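Long-range contacts in nigerythrin (Desulfovibrio vulgaris subsp. vulgaris, PDB 1YUZ), which shows NADH peroxidase activity in vitro and carries a rubredoxin-like iron site and a diiron centre held in a ferritin-like four-helix domain: residues 18-24 and 120-126; 33-37 and 80-84; 40-44 and 73-77; 65-69 and 152-156; 144-148 and 190-194. All coordinates share one frame; numbering follows the deposited sequence. Where two conformers were deposited one is given.

How the interactions relate
Interactions 2, 3 and 4 lie within the helical diiron domain. Interactions 2 and 3 pair the same two helices, 29-56 and 60-87, with centres about 10 Å apart. Interaction 3 supplies Glu40 and Glu73 to the irons. Interaction 4 adds His152, and it shares the Fe(II) ion and water 1 with interaction 3. Interaction 1 fastens the N-terminal loop to helix 104-132. From that helix Tyr123 OH reaches Glu40 OE2 at 2.6 Å and Glu80 OE2 at 2.7 Å, probably by hydrogen bonds. Interaction 5 joins the rubredoxin-like iron site to helix 136-161. Its Ala148 CB packs on His76 NE2 of interaction 3 at 3.6 Å.

Interaction 1 (18-24 and 120-126); sequences MVADSKT and SDMYPAF
An ST turn, in which Ser22 OG accepts from the backbone N of Thr24, wraps round the carboxylate of Asp121 on helix 104-132. Ser22 OG donates to Asp121 OD1 at 2.6 Å, from the syn side and 28° out of the carboxylate plane. Thr24 OG1 donates to the same Asp121 OD1, also at 2.6 Å. It comes from the opposite face and lies farther out of the plane. Lys23 N makes a nearly straight bond of 3.0 Å to Asp121 OD2, on the syn lone pair. Three donors thus grip one carboxylate and fix its rotation. Thr24 OG1 has a further partner in the hydroxyl of Tyr117.

The helix is irregular at this point. A wider pi-type turn covers Ser120 to Met122, and a kink follows at Pro124, which has no N-H to give to the turn before. Ser120 O is the oxygen that residue 124 would bond in a regular alpha-helix. The loop provides a donor instead: Val19 N reaches Ser120 O at 3.0 Å. Met18 CA adds a C-H...O contact to Ser120 O at 3.3 Å.

Apolar groups close both ends. Met18 CB meets Pro124 CB at 3.8 Å, and the chain bends at chi3, about the CG-SD bond. That sulfur, Met18 SD, rests 3.6 Å from Ala125 CB. At the other end Thr24 CG2 approaches Phe126 CE2 obliquely at 3.5 Å. Val19 CG2 touches Asp121 OD2, its chain crossing that of Asp121 at about a right angle, and Val19 also packs on Leu106 of the second subunit.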
# COMPACT_ATOMS: atom_id res chain seq x y z
N MET B 18 2.99 12.50 10.72
CA MET B 18 4.11 12.46 9.79
C MET B 18 5.12 11.47 10.33
O MET B 18 5.39 11.45 11.53
CB MET B 18 4.75 13.85 9.68
CG MET B 18 6.06 13.88 8.90
SD MET B 18 7.03 15.38 9.21
CE MET B 18 7.94 14.89 10.67
N VAL B 19 5.68 10.64 9.46
CA VAL B 19 6.68 9.68 9.89
C VAL B 19 7.82 10.46 10.55
O VAL B 19 8.26 11.48 10.03
CB VAL B 19 7.23 8.86 8.70
CG1 VAL B 19 6.11 8.04 8.08
CG2 VAL B 19 7.84 9.78 7.65
N ALA B 20 8.26 9.99 11.71
CA ALA B 20 9.32 10.67 12.46
C ALA B 20 10.56 10.94 11.61
O ALA B 20 11.11 12.04 11.64
CB ALA B 20 9.70 9.86 13.68
N ASP B 21 11.00 9.94 10.86
CA ASP B 21 12.17 10.09 10.01
C ASP B 21 11.72 10.58 8.63
O ASP B 21 11.78 9.85 7.65
CB ASP B 21 12.91 8.76 9.88
CG ASP B 21 14.29 8.92 9.25
OD1 ASP B 21 14.37 9.42 8.11
OD2 ASP B 21 15.28 8.53 9.90
N SER B 22 11.26 11.82 8.59
CA SER B 22 10.77 12.43 7.35
C SER B 22 11.86 12.80 6.35
O SER B 22 12.94 13.25 6.73
CB SER B 22 9.96 13.68 7.68
OG SER B 22 9.61 14.37 6.50
N LYS B 23 11.56 12.60 5.08
CA LYS B 23 12.49 12.90 4.00
C LYS B 23 11.99 14.14 3.26
O LYS B 23 12.31 14.35 2.08
CB LYS B 23 12.56 11.72 3.03
CG LYS B 23 12.85 10.38 3.69
CD LYS B 23 12.71 9.24 2.70
CE LYS B 23 12.95 7.89 3.37
NZ LYS B 23 12.78 6.76 2.41
N THR B 24 11.23 14.97 3.95
CA THR B 24 10.66 16.17 3.34
C THR B 24 11.23 17.48 3.86
O THR B 24 11.26 17.74 5.06
CB THR B 24 9.13 16.20 3.54
OG1 THR B 24 8.54 15.00 3.02
CG2 THR B 24 8.52 17.40 2.82
N SER B 120 1.89 9.94 4.15
CA SER B 120 2.43 9.77 5.50
C SER B 120 3.65 10.61 5.83
O SER B 120 4.08 10.65 6.98
CB SER B 120 2.80 8.30 5.72
OG SER B 120 3.94 7.96 4.94
N ASP B 121 4.20 11.28 4.83
CA ASP B 121 5.39 12.08 5.04
C ASP B 121 5.23 13.51 4.53
O ASP B 121 5.09 14.44 5.33
CB ASP B 121 6.58 11.40 4.33
CG ASP B 121 7.90 12.05 4.66
OD1 ASP B 121 7.94 13.28 4.86
OD2 ASP B 121 8.92 11.33 4.68
N MET B 122 5.21 13.68 3.22
CA MET B 122 5.11 15.01 2.64
C MET B 122 3.90 15.84 3.03
O MET B 122 4.05 16.91 3.61
CB MET B 122 5.19 14.95 1.12
CG MET B 122 5.34 16.32 0.49
SD MET B 122 5.21 16.32 -1.28
CE MET B 122 3.43 16.28 -1.47
N TYR B 123 2.70 15.37 2.71
CA TYR B 123 1.54 16.17 3.06
C TYR B 123 1.39 16.37 4.56
O TYR B 123 1.07 17.48 5.00
CB TYR B 123 0.28 15.62 2.38
CG TYR B 123 0.20 16.04 0.92
CD1 TYR B 123 0.06 15.10 -0.09
CD2 TYR B 123 0.27 17.39 0.56
CE1 TYR B 123 0.00 15.48 -1.43
CE2 TYR B 123 0.20 17.79 -0.77
CZ TYR B 123 0.07 16.83 -1.76
OH TYR B 123 0.00 17.22 -3.08
N PRO B 124 1.61 15.33 5.38
CA PRO B 124 1.47 15.58 6.82
C PRO B 124 2.45 16.66 7.29
O PRO B 124 2.12 17.49 8.14
CB PRO B 124 1.77 14.22 7.43
CG PRO B 124 1.18 13.28 6.43
CD PRO B 124 1.66 13.88 5.11
N ALA B 125 3.65 16.68 6.71
CA ALA B 125 4.66 17.68 7.07
C ALA B 125 4.19 19.07 6.68
O ALA B 125 4.33 20.03 7.45
CB ALA B 125 5.98 17.37 6.38
N PHE B 126 3.63 19.18 5.48
CA PHE B 126 3.14 20.46 4.98
C PHE B 126 1.90 20.91 5.74
O PHE B 126 1.70 22.10 5.98
CB PHE B 126 2.84 20.36 3.49
CG PHE B 126 4.05 20.22 2.62
CD1 PHE B 126 3.91 19.97 1.26
CD2 PHE B 126 5.34 20.35 3.15
CE1 PHE B 126 5.03 19.86 0.43
CE2 PHE B 126 6.46 20.24 2.33
CZ PHE B 126 6.30 20.00 0.97

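Interaction 2 (33-37 and 80-84); sequences LKAAI and EYALV
Leu33, Ile37, Glu80 and Val84 form the tight part of this contact between helices 29-56 and 60-87. Leu33 CB meets Val84 CG2 at 3.5 Å, and the two side chains slide past each other in opposite directions. Val84 CG2 lies anti to its carbonyl carbon (chi1 of 176° for CG1), and this turns it into the groove between Leu33 and Ile37. It also touches Ile37 CD1 at 4.0 Å. Ile37 CG1 lies alongside Glu80 CB at 3.6 Å. Beyond it, Ile37 CD1 reaches over the backbone to Tyr81 N, again at 3.6 Å.

Glu80 carries a polar end into this buried layer. Its extended chain runs past Ile37 and brings OE1 within 3.6 Å of Ala36 CB. No hydrogen bond crosses between the two segments. Glu80 OE2 is instead hydrogen-bonded to Tyr123 OH of helix 104-132. The same Tyr123 OH also bonds to Glu40, an iron ligand. Tyr123 is thus a second-shell residue of the diiron site, and Glu80 stands behind it.

Packing is looser toward the partly exposed residues. Lys34 CE only grazes Val84 CG1, at 4.1 Å, as its extended chain crosses at about a right angle. Lys34 NZ then pairs with Glu88 in a salt bridge. Tyr81 contributes little more than CB, and its ring takes part in a cation-pi contact with Lys93. Leu33 CD1 meets Leu83 CB at 3.9 Å.

The segment axes approach to 9.4 Å at a signed angle of -146°. This is the antiparallel helix pairing of the ferritin-like four-helix bundle.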
# COMPACT_ATOMS: atom_id res chain seq x y z
N LEU B 33 3.67 24.77 -0.87
CA LEU B 33 2.64 24.65 -1.90
C LEU B 33 3.32 24.45 -3.25
O LEU B 33 2.90 23.62 -4.05
CB LEU B 33 1.77 25.90 -1.93
CG LEU B 33 0.68 25.99 -0.85
CD1 LEU B 33 0.15 27.41 -0.74
CD2 LEU B 33 -0.44 25.02 -1.21
N LYS B 34 4.38 25.22 -3.50
CA LYS B 34 5.10 25.12 -4.76
C LYS B 34 5.80 23.77 -4.86
O LYS B 34 5.86 23.17 -5.94
CB LYS B 34 6.14 26.23 -4.88
CG LYS B 34 5.54 27.62 -4.95
CD LYS B 34 6.65 28.65 -5.07
CE LYS B 34 6.10 30.06 -5.10
NZ LYS B 34 7.21 31.06 -5.15
N ALA B 35 6.33 23.29 -3.74
CA ALA B 35 7.01 22.00 -3.72
C ALA B 35 6.02 20.89 -4.02
O ALA B 35 6.33 19.94 -4.74
CB ALA B 35 7.68 21.77 -2.37
N ALA B 36 4.82 21.00 -3.45
CA ALA B 36 3.79 20.00 -3.68
C ALA B 36 3.41 20.00 -5.15
O ALA B 36 3.27 18.95 -5.77
CB ALA B 36 2.58 20.29 -2.82
N ILE B 37 3.23 21.19 -5.72
CA ILE B 37 2.86 21.28 -7.13
C ILE B 37 3.94 20.62 -7.97
O ILE B 37 3.64 19.87 -8.91
CB ILE B 37 2.68 22.75 -7.57
CG1 ILE B 37 1.40 23.31 -6.94
CG2 ILE B 37 2.61 22.84 -9.09
CD1 ILE B 37 1.25 24.79 -7.08
N GLU B 80 -3.74 23.48 -5.23
CA GLU B 80 -2.53 24.11 -4.71
C GLU B 80 -2.17 25.36 -5.49
O GLU B 80 -1.81 26.39 -4.91
CB GLU B 80 -1.39 23.09 -4.72
CG GLU B 80 -1.67 21.94 -3.75
CD GLU B 80 -0.91 20.65 -4.03
OE1 GLU B 80 -0.20 20.55 -5.05
OE2 GLU B 80 -1.05 19.72 -3.21
N TYR B 81 -2.28 25.29 -6.81
CA TYR B 81 -1.97 26.43 -7.67
C TYR B 81 -2.86 27.63 -7.36
O TYR B 81 -2.39 28.77 -7.33
CB TYR B 81 -2.13 26.03 -9.14
CG TYR B 81 -2.02 27.19 -10.10
CD1 TYR B 81 -0.83 27.91 -10.21
CD2 TYR B 81 -3.09 27.56 -10.91
CE1 TYR B 81 -0.72 28.98 -11.10
CE2 TYR B 81 -2.99 28.63 -11.80
CZ TYR B 81 -1.80 29.33 -11.89
OH TYR B 81 -1.69 30.38 -12.77
N ALA B 82 -4.15 27.37 -7.12
CA ALA B 82 -5.08 28.45 -6.81
C ALA B 82 -4.59 29.25 -5.61
O ALA B 82 -4.70 30.48 -5.60
CB ALA B 82 -6.46 27.88 -6.54
N LEU B 83 -4.07 28.56 -4.61
CA LEU B 83 -3.57 29.24 -3.42
C LEU B 83 -2.30 30.03 -3.72
O LEU B 83 -2.14 31.17 -3.27
CB LEU B 83 -3.30 28.24 -2.30
CG LEU B 83 -4.51 27.55 -1.68
CD1 LEU B 83 -4.06 26.69 -0.51
CD2 LEU B 83 -5.52 28.59 -1.21
N VAL B 84 -1.38 29.43 -4.47
CA VAL B 84 -0.14 30.10 -4.81
C VAL B 84 -0.41 31.34 -5.67
O VAL B 84 0.22 32.38 -5.48
CB VAL B 84 0.82 29.16 -5.58
CG1 VAL B 84 2.07 29.92 -6.00
CG2 VAL B 84 1.20 27.98 -4.70

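Interaction 3 (40-44 and 73-77); sequences ETGAH and ELIHI. With FE (Fe (III) ion), chain F; FE2 (Fe (II) ion), chain G.
The His76 ring points its edge at the carboxylate of Glu40, and the Fe(III) ion also lies at that edge, in the ring plane. His76 ND1 donates to Glu40 OE2 at 3.2 Å. The donor stands above the Glu40 carboxylate plane, 49° out of it. A weak bond runs from His76 ND1 to Glu73 OE1. Glu40 OE2 is also hydrogen-bonded to Tyr123 OH of helix 104-132. The carboxylates of Glu40 and Glu73 are turned 41° against each other, and their chains cross at about a right angle.

Both are iron ligands. Glu40 chelates the Fe(III) ion, with OE1 at 2.1 Å and OE2 at 2.3 Å. Its chain bends at chi2 (-67°), which brings both oxygens round to the metal. Glu73 bridges the two irons. Its OE1 binds the Fe(III) ion at 2.2 Å, and its OE2 binds the Fe(II) ion at 2.0 Å. Water 1 is a second bridge. Glu118 and Glu149 complete the Fe(III) site. Nearer the helix backbones, Glu40 CB packs on Ile77 CG1 at 3.5 Å.

Glu40 OE1 and Glu73 OE1 are close through their shared metal, not through a hydrogen bond. His76 ND1 stays 4.0 Å from the Fe(III) ion and acts as a second-shell donor here. Rubrerythrins show redox-dependent iron movement, and the position of His76 is consistent with its becoming an iron ligand in another redox state, as in rubrerythrin.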
# COMPACT_ATOMS: atom_id res chain seq x y z
N GLU B 40 3.62 16.86 -7.57
CA GLU B 40 2.44 16.35 -8.24
C GLU B 40 2.58 16.40 -9.75
O GLU B 40 2.02 15.58 -10.46
CB GLU B 40 1.20 17.12 -7.79
CG GLU B 40 0.93 16.98 -6.29
CD GLU B 40 0.53 15.57 -5.88
OE1 GLU B 40 1.07 14.59 -6.44
OE2 GLU B 40 -0.33 15.44 -4.99
N THR B 41 3.34 17.38 -10.24
CA THR B 41 3.56 17.50 -11.67
C THR B 41 4.38 16.29 -12.10
O THR B 41 4.15 15.71 -13.15
CB THR B 41 4.30 18.82 -11.99
OG1 THR B 41 3.50 19.92 -11.55
CG2 THR B 41 4.53 18.95 -13.49
N GLY B 42 5.32 15.89 -11.25
CA GLY B 42 6.13 14.72 -11.54
C GLY B 42 5.27 13.47 -11.47
O GLY B 42 5.38 12.57 -12.30
N ALA B 43 4.40 13.40 -10.46
CA ALA B 43 3.52 12.25 -10.29
C ALA B 43 2.60 12.10 -11.50
O ALA B 43 2.37 10.99 -11.98
CB ALA B 43 2.69 12.40 -9.02
N HIS B 44 2.07 13.21 -11.98
CA HIS B 44 1.19 13.17 -13.14
C HIS B 44 1.92 12.61 -14.34
O HIS B 44 1.39 11.76 -15.06
CB HIS B 44 0.65 14.56 -13.46
CG HIS B 44 -0.34 14.57 -14.58
ND1 HIS B 44 0.04 14.58 -15.91
CD2 HIS B 44 -1.69 14.52 -14.57
CE1 HIS B 44 -1.04 14.53 -16.67
NE2 HIS B 44 -2.10 14.49 -15.88
N GLU B 73 -4.11 13.76 -9.51
CA GLU B 73 -2.98 14.61 -9.17
C GLU B 73 -3.15 15.99 -9.81
O GLU B 73 -2.72 16.99 -9.24
CB GLU B 73 -1.66 13.97 -9.62
CG GLU B 73 -1.41 12.54 -9.15
CD GLU B 73 -1.65 12.32 -7.67
OE1 GLU B 73 -1.43 13.24 -6.86
OE2 GLU B 73 -2.04 11.19 -7.30
N LEU B 74 -3.78 16.03 -10.98
CA LEU B 74 -4.00 17.30 -11.66
C LEU B 74 -4.98 18.15 -10.84
O LEU B 74 -4.88 19.38 -10.82
CB LEU B 74 -4.54 17.06 -13.07
CG LEU B 74 -4.58 18.29 -13.98
CD1 LEU B 74 -3.18 18.90 -14.07
CD2 LEU B 74 -5.08 17.89 -15.35
N ILE B 75 -5.92 17.49 -10.17
CA ILE B 75 -6.88 18.18 -9.33
C ILE B 75 -6.11 18.77 -8.14
O ILE B 75 -6.36 19.90 -7.73
CB ILE B 75 -7.99 17.22 -8.83
CG1 ILE B 75 -8.91 16.85 -10.00
CG2 ILE B 75 -8.78 17.85 -7.68
CD1 ILE B 75 -9.95 15.82 -9.67
N HIS B 76 -5.17 18.00 -7.60
CA HIS B 76 -4.36 18.47 -6.48
C HIS B 76 -3.57 19.71 -6.91
O HIS B 76 -3.52 20.70 -6.18
CB HIS B 76 -3.41 17.37 -6.02
CG HIS B 76 -4.10 16.19 -5.42
ND1 HIS B 76 -3.46 15.00 -5.17
CD2 HIS B 76 -5.39 16.02 -5.04
CE1 HIS B 76 -4.32 14.14 -4.65
NE2 HIS B 76 -5.50 14.73 -4.57
N ILE B 77 -2.96 19.64 -8.08
CA ILE B 77 -2.20 20.77 -8.59
C ILE B 77 -3.10 22.00 -8.69
O ILE B 77 -2.70 23.10 -8.31
CB ILE B 77 -1.60 20.46 -9.97
CG1 ILE B 77 -0.50 19.41 -9.81
CG2 ILE B 77 -1.06 21.74 -10.61
CD1 ILE B 77 -0.01 18.83 -11.11
FE FE F . 0.08 13.17 -5.27
FE FE2 G . -1.87 10.30 -5.49
O HOH W 1 0.19 11.23 -5.58

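Interaction 4 (65-69 and 152-156). With FE2 (Fe (II) ion), chain G.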
# COMPACT_ATOMS: atom_id res chain seq x y z
N LEU B 65 -6.68 2.94 -14.25
CA LEU B 65 -6.43 3.37 -12.88
C LEU B 65 -5.32 4.42 -12.87
O LEU B 65 -5.42 5.43 -12.18
CB LEU B 65 -6.03 2.18 -12.00
CG LEU B 65 -5.64 2.54 -10.57
CD1 LEU B 65 -6.76 3.32 -9.88
CD2 LEU B 65 -5.31 1.28 -9.79
N PHE B 66 -4.26 4.20 -13.65
CA PHE B 66 -3.17 5.17 -13.71
C PHE B 66 -3.67 6.49 -14.30
O PHE B 66 -3.27 7.56 -13.86
CB PHE B 66 -2.01 4.63 -14.55
CG PHE B 66 -1.11 3.68 -13.81
CD1 PHE B 66 -0.79 2.44 -14.36
CD2 PHE B 66 -0.55 4.03 -12.59
CE1 PHE B 66 0.08 1.57 -13.70
CE2 PHE B 66 0.32 3.17 -11.92
CZ PHE B 66 0.63 1.94 -12.48
N GLU B 67 -4.56 6.40 -15.28
CA GLU B 67 -5.10 7.60 -15.91
C GLU B 67 -5.99 8.36 -14.93
O GLU B 67 -5.94 9.59 -14.85
CB GLU B 67 -5.87 7.22 -17.17
CG GLU B 67 -4.95 6.64 -18.23
CD GLU B 67 -5.68 5.94 -19.36
OE1 GLU B 67 -6.89 5.65 -19.23
OE2 GLU B 67 -5.03 5.66 -20.39
N ALA B 68 -6.79 7.63 -14.16
CA ALA B 68 -7.66 8.25 -13.17
C ALA B 68 -6.81 8.91 -12.09
O ALA B 68 -7.10 10.02 -11.65
CB ALA B 68 -8.58 7.21 -12.55
N THR B 69 -5.75 8.23 -11.66
CA THR B 69 -4.90 8.78 -10.62
C THR B 69 -4.11 9.99 -11.12
O THR B 69 -3.89 10.94 -10.37
CB THR B 69 -3.96 7.71 -10.04
OG1 THR B 69 -4.72 6.53 -9.72
CG2 THR B 69 -3.32 8.21 -8.75
N HIS B 152 -5.21 6.25 -3.11
CA HIS B 152 -4.47 5.87 -4.32
C HIS B 152 -3.53 4.71 -4.00
O HIS B 152 -3.39 3.78 -4.80
CB HIS B 152 -3.64 7.05 -4.83
CG HIS B 152 -4.47 8.21 -5.28
ND1 HIS B 152 -3.92 9.45 -5.53
CD2 HIS B 152 -5.79 8.33 -5.53
CE1 HIS B 152 -4.87 10.28 -5.92
NE2 HIS B 152 -6.02 9.63 -5.92
N ALA B 153 -2.89 4.77 -2.84
CA ALA B 153 -1.97 3.71 -2.45
C ALA B 153 -2.72 2.39 -2.36
O ALA B 153 -2.26 1.37 -2.87
CB ALA B 153 -1.33 4.04 -1.10
N GLU B 154 -3.89 2.40 -1.72
CA GLU B 154 -4.67 1.18 -1.59
C GLU B 154 -5.12 0.66 -2.96
O GLU B 154 -5.07 -0.54 -3.21
CB GLU B 154 -5.89 1.40 -0.70
CG GLU B 154 -6.71 0.14 -0.52
CD GLU B 154 -7.93 0.33 0.35
OE1 GLU B 154 -8.75 -0.61 0.42
OE2 GLU B 154 -8.08 1.40 0.97
N ARG B 155 -5.55 1.56 -3.83
CA ARG B 155 -6.00 1.16 -5.16
C ARG B 155 -4.86 0.50 -5.93
O ARG B 155 -5.07 -0.49 -6.62
CB ARG B 155 -6.52 2.38 -5.93
CG ARG B 155 -7.86 2.92 -5.41
CD ARG B 155 -9.04 2.38 -6.22
NE ARG B 155 -9.10 0.93 -6.27
CZ ARG B 155 -9.43 0.15 -5.24
NH1 ARG B 155 -9.74 0.69 -4.07
NH2 ARG B 155 -9.46 -1.17 -5.39
N TYR B 156 -3.65 1.04 -5.81
CA TYR B 156 -2.51 0.47 -6.51
C TYR B 156 -2.17 -0.91 -5.97
O TYR B 156 -1.85 -1.82 -6.73
CB TYR B 156 -1.30 1.40 -6.39
CG TYR B 156 -1.35 2.62 -7.29
CD1 TYR B 156 -0.72 3.81 -6.92
CD2 TYR B 156 -1.97 2.56 -8.54
CE1 TYR B 156 -0.69 4.90 -7.78
CE2 TYR B 156 -1.94 3.65 -9.41
CZ TYR B 156 -1.31 4.82 -9.02
OH TYR B 156 -1.26 5.89 -9.89
FE FE2 G . -1.87 10.30 -5.49
O HOH W 2 -4.76 4.96 -7.37
O HOH W 1 0.19 11.23 -5.58
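Thr69 on helix 60-87 faces His152 and Tyr156 on helix 136-161. Its CB touches Tyr156 OH at 3.3 Å. From there the two branches part. Thr69 OG1 turns back to its own helix and donates to Leu65 O at 2.8 Å. Leu65 O also takes the backbone N of Thr69, from the opposite face of the carbonyl plane. Water 2 donates to Thr69 OG1 at 2.8 Å and to His152 O at 3.1 Å, so it spans the two helices. It lies over the centre of one face of the Tyr156 ring. Thr69 CG2 is the other tip. It lies anti to the backbone N and sits over the His152 ring in a CH-pi contact, 3.7 Å from Thr69 CG2 to the ring centroid.

Segments 65-69 and 152-156 run antiparallel, 173° apart in direction, in the ferritin-like bundle. His152 ND1 binds the Fe(II) ion at 2.2 Å, beside Glu73, Glu115 and Glu149. His152 NE2 is hydrogen-bonded to Gly178 O, in the rubredoxin-like part of the chain.

Farther from the iron, Tyr156 is wedged between Phe66 and Leu65. The Phe66 and Tyr156 rings meet obliquely, with planes at 44° and Phe66 CE2 3.4 Å from Tyr156 CE2. Leu65 CD2 packs on Tyr156 CD2 at 3.8 Å.

Interaction 5 (144-148 and 190-194). With FE (Fe (III) ion), chain H.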
# COMPACT_ATOMS: atom_id res chain seq x y z
N ARG B 144 -6.97 17.62 1.82
CA ARG B 144 -7.71 16.94 0.76
C ARG B 144 -6.78 16.07 -0.07
O ARG B 144 -7.09 14.91 -0.36
CB ARG B 144 -8.42 17.96 -0.14
CG ARG B 144 -9.66 18.59 0.48
CD ARG B 144 -10.76 18.82 -0.56
NE ARG B 144 -12.00 19.32 0.02
CZ ARG B 144 -12.68 18.71 0.99
NH1 ARG B 144 -12.23 17.56 1.47
NH2 ARG B 144 -13.79 19.24 1.47
N ALA B 145 -5.63 16.61 -0.45
CA ALA B 145 -4.66 15.85 -1.24
C ALA B 145 -4.18 14.64 -0.46
O ALA B 145 -4.19 13.52 -0.97
CB ALA B 145 -3.47 16.74 -1.63
N LYS B 146 -3.77 14.86 0.79
CA LYS B 146 -3.27 13.81 1.67
C LYS B 146 -4.23 12.63 1.77
O LYS B 146 -3.81 11.47 1.68
CB LYS B 146 -3.00 14.39 3.06
CG LYS B 146 -2.55 13.40 4.13
CD LYS B 146 -3.73 12.80 4.88
CE LYS B 146 -3.28 11.97 6.07
NZ LYS B 146 -2.67 10.67 5.68
N LEU B 147 -5.51 12.92 1.95
CA LEU B 147 -6.52 11.87 2.08
C LEU B 147 -6.66 11.04 0.81
O LEU B 147 -6.85 9.83 0.87
CB LEU B 147 -7.87 12.49 2.44
CG LEU B 147 -7.93 13.07 3.85
CD1 LEU B 147 -9.17 13.94 3.99
CD2 LEU B 147 -7.93 11.95 4.87
N ALA B 148 -6.58 11.69 -0.34
CA ALA B 148 -6.70 10.97 -1.60
C ALA B 148 -5.49 10.09 -1.84
O ALA B 148 -5.62 9.00 -2.40
CB ALA B 148 -6.87 11.96 -2.75
N PRO B 190 -16.12 10.04 0.12
CA PRO B 190 -15.86 10.03 1.56
C PRO B 190 -14.96 11.17 2.01
O PRO B 190 -14.86 11.46 3.20
CB PRO B 190 -15.23 8.66 1.79
CG PRO B 190 -14.47 8.44 0.51
CD PRO B 190 -15.47 8.89 -0.54
N ILE B 191 -14.30 11.81 1.05
CA ILE B 191 -13.40 12.91 1.37
C ILE B 191 -14.08 14.27 1.34
O ILE B 191 -13.84 15.09 2.23
CB ILE B 191 -12.17 12.91 0.41
CG1 ILE B 191 -11.32 11.67 0.67
CG2 ILE B 191 -11.34 14.18 0.61
CD1 ILE B 191 -10.15 11.51 -0.29
N CYS B 192 -14.94 14.51 0.35
CA CYS B 192 -15.61 15.81 0.23
C CYS B 192 -17.13 15.75 0.11
O CYS B 192 -17.79 16.78 0.02
CB CYS B 192 -15.06 16.57 -0.97
SG CYS B 192 -15.55 15.86 -2.56
N PHE B 193 -17.69 14.54 0.10
CA PHE B 193 -19.13 14.33 0.00
C PHE B 193 -19.81 14.61 -1.34
O PHE B 193 -21.04 14.60 -1.41
CB PHE B 193 -19.86 15.11 1.11
CG PHE B 193 -19.74 14.50 2.49
CD1 PHE B 193 -18.93 13.39 2.72
CD2 PHE B 193 -20.43 15.06 3.56
CE1 PHE B 193 -18.82 12.84 4.00
CE2 PHE B 193 -20.32 14.52 4.84
CZ PHE B 193 -19.52 13.41 5.06
N ARG B 194 -19.05 14.85 -2.40
CA ARG B 194 -19.67 15.08 -3.70
C ARG B 194 -20.43 13.82 -4.09
O ARG B 194 -19.94 12.71 -3.90
CB ARG B 194 -18.63 15.39 -4.78
CG ARG B 194 -18.24 16.86 -4.91
CD ARG B 194 -19.40 17.71 -5.42
NE ARG B 194 -19.08 19.14 -5.36
CZ ARG B 194 -18.58 19.85 -6.36
NH1 ARG B 194 -18.32 19.29 -7.53
NH2 ARG B 194 -18.30 21.14 -6.18
FE FE H . -14.20 14.23 -3.32
O HOH W 3 -12.05 16.30 3.85
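Apolar contacts centre on Ile191, which points from the rubredoxin-like loop toward helix 136-161. Ile191 CD1 is the probing tip. It meets Leu147 CB at 3.7 Å and Ala148 CB at 4.1 Å. It also lies 3.6 Å from Ala148 N, so the methyl rests against the helix backbone. Ile191 CG2, anti to its backbone N, turns instead toward Leu147 CD1 and the Arg144 guanidinium.

The polar contacts involve Arg144, for which two conformers were modelled; the bond and the water link that follow are those of one conformer alone. Arg144 NH1 gives a weak hydrogen bond to Ile191 O at 3.0 Å, with an N-H...O angle of 131°. Water 3 links the same two atoms. It donates to Ile191 O at 2.7 Å and accepts weakly from Arg144 NH1.

Ile191 and Cys192 belong to the second Cys-Pro-Ile-Cys knuckle of the rubredoxin-like iron site. Cys192 SG binds the Fe(III) ion at 2.3 Å, and Cys174, Cys177 and Cys189 complete the four sulfur ligands. Arg194 N makes a weak N-H...S bond to Cys192 SG.

One contact is of a flat group with a methylene. Cys192 CB lies over one face of the Arg144 guanidinium, 3.8 Å from Arg144 CZ. The guanidinium covers the methylene of a metal-bound cysteine, and this contact too holds for the one Arg144 conformer described. On the helix side, Ala145 packs against His76, next to the diiron centre, and Ala148 precedes the iron ligand Glu149.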